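Side-chain contact in tetratricopeptide repeat protein (Parabacteroides merdae ATCC 43184, PDB 4R7S), which is of unknown function but, as a helical tetratricopeptide repeat protein, probably serves as a scaffold for binding other proteins: residues Y214-R217 with G218-L222. Residues are numbered along the deposited sequence; the frame is centred on the assembly and turned at random.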
loop_
_atom_site.group_PDB
_atom_site.type_symbol
_atom_site.label_atom_id
_atom_site.label_comp_id
_atom_site.label_asym_id
_atom_site.label_seq_id
_atom_site.Cartn_x
_atom_site.Cartn_y
_atom_site.Cartn_z
ATOM N N TYR A 214 1.221 -4.319 16.813
ATOM C CA TYR A 214 0.440 -4.706 17.992
ATOM C C TYR A 214 -0.029 -6.150 17.813
ATOM O O TYR A 214 0.070 -6.926 18.756
ATOM C CB TYR A 214 -0.737 -3.756 18.253
ATOM C CG TYR A 214 -0.388 -2.532 19.075
ATOM C CD1 TYR A 214 -0.364 -2.587 20.466
ATOM C CD2 TYR A 214 -0.116 -1.312 18.464
ATOM C CE1 TYR A 214 -0.033 -1.466 21.232
ATOM C CE2 TYR A 214 0.198 -0.177 19.221
ATOM C CZ TYR A 214 0.216 -0.253 20.608
ATOM O OH TYR A 214 0.467 0.872 21.368
ATOM N N VAL A 215 -0.443 -6.538 16.576
ATOM C CA VAL A 215 -0.842 -7.928 16.256
ATOM C C VAL A 215 0.365 -8.843 16.493
ATOM O O VAL A 215 0.233 -9.848 17.186
ATOM C CB VAL A 215 -1.415 -8.087 14.818
ATOM C CG1 VAL A 215 -1.484 -9.555 14.386
ATOM C CG2 VAL A 215 -2.781 -7.438 14.699
ATOM N N LEU A 216 1.548 -8.448 15.963
ATOM C CA LEU A 216 2.815 -9.162 16.098
ATOM C C LEU A 216 3.179 -9.370 17.576
ATOM O O LEU A 216 3.442 -10.514 17.973
ATOM C CB LEU A 216 3.957 -8.441 15.353
ATOM C CG LEU A 216 5.222 -9.303 15.136
ATOM C CD1 LEU A 216 4.914 -10.581 14.326
ATOM C CD2 LEU A 216 6.332 -8.511 14.495
ATOM N N ARG A 217 3.150 -8.295 18.394
ATOM C CA ARG A 217 3.397 -8.440 19.829
ATOM C C ARG A 217 2.310 -9.322 20.508
ATOM O O ARG A 217 2.623 -10.100 21.416
ATOM C CB ARG A 217 3.478 -7.078 20.524
ATOM C CG ARG A 217 4.119 -7.211 21.911
ATOM C CD ARG A 217 4.452 -5.881 22.509
ATOM N NE ARG A 217 3.243 -5.153 22.872
ATOM C CZ ARG A 217 3.242 -4.052 23.604
ATOM N NH1 ARG A 217 4.384 -3.535 24.036
ATOM N NH2 ARG A 217 2.098 -3.449 23.904
ATOM N N GLY A 218 1.070 -9.206 20.053
ATOM C CA GLY A 218 -0.036 -9.991 20.598
ATOM C C GLY A 218 0.130 -11.476 20.335
ATOM O O GLY A 218 -0.071 -12.307 21.231
ATOM N N LYS A 219 0.568 -11.805 19.102
ATOM C CA LYS A 219 0.804 -13.168 18.654
ATOM C C LYS A 219 1.936 -13.807 19.437
ATOM O O LYS A 219 1.860 -15.005 19.761
ATOM C CB LYS A 219 1.100 -13.188 17.167
ATOM C CG LYS A 219 -0.144 -13.199 16.299
ATOM C CD LYS A 219 0.259 -13.562 14.894
ATOM C CE LYS A 219 -0.762 -13.188 13.855
ATOM N NZ LYS A 219 -0.095 -12.805 12.578
ATOM N N ILE A 220 2.966 -13.004 19.789
ATOM C CA ILE A 220 4.109 -13.489 20.572
ATOM C C ILE A 220 3.644 -13.703 21.992
ATOM O O ILE A 220 3.869 -14.789 22.536
ATOM C CB ILE A 220 5.344 -12.563 20.474
ATOM C CG1 ILE A 220 6.030 -12.732 19.096
ATOM C CG2 ILE A 220 6.320 -12.828 21.620
ATOM C CD1 ILE A 220 6.791 -11.495 18.600
ATOM N N LYS A 221 2.914 -12.717 22.562
ATOM C CA LYS A 221 2.345 -12.836 23.909
ATOM C C LYS A 221 1.501 -14.115 23.990
ATOM O O LYS A 221 1.646 -14.856 24.973
ATOM C CB LYS A 221 1.532 -11.596 24.272
ATOM C CG LYS A 221 2.423 -10.447 24.688
ATOM C CD LYS A 221 1.624 -9.187 24.891
ATOM C CE LYS A 221 2.497 -8.093 25.458
ATOM N NZ LYS A 221 1.868 -6.755 25.274
ATOM N N LEU A 222 0.706 -14.431 22.923
ATOM C CA LEU A 222 -0.053 -15.678 22.835
ATOM C C LEU A 222 0.877 -16.894 23.015
ATOM O O LEU A 222 0.617 -17.742 23.880
ATOM C CB LEU A 222 -0.777 -15.808 21.488
ATOM C CG LEU A 222 -2.267 -15.569 21.391
ATOM C CD1 LEU A 222 -2.752 -15.949 20.000
ATOM C CD2 LEU A 222 -3.061 -16.370 22.425
#
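Val215 O accepts the backbone N-H of Lys219 at 2.8 Å (153° at the hydrogen), and on the same side of the helix Val215 CG1 lies against Lys219 CE at 3.7 Å, the two side chains pointing the same way. Arg217 O takes the N-H of Lys221 in a straighter bond (167°), and the lysine's CG packs against the same oxygen at 3.3 Å. One turn apart on helix 211-223, these two side chains also run alongside each other in the same direction. Arg217 sends CG anti to its own N (chi1 -164°) and then bends at chi3, whereas Lys221 stays extended beyond CG; its NZ thereby comes to lie 3.0 Å above one face of the guanidinium, offset toward the rim, and 3.2 Å from Arg217 NE. Both are donors, so no bond joins them; Asp233 OD2 makes salt bridges to both nitrogens, so one carboxylate oxygen draws the two cationic groups together. With an alanine in place of Arg217, the bridge from NE to Asp233 and the cation-pi contact with Phe204 go, and the Lys221 ammonium, no longer flanked by the guanidinium, would probably be freer to turn. Ile220 CD1 sits 3.5 Å from Leu216 O and meets Leu216 CG more loosely, at 4.4 Å. The helix belongs to the antiparallel helical stack of a tetratricopeptide repeat fold: Leu216 and Ile220 pack on helices 178-189 and 193-206, while Tyr214, Val215 and the Asp233 bridges join it to helix 227-238.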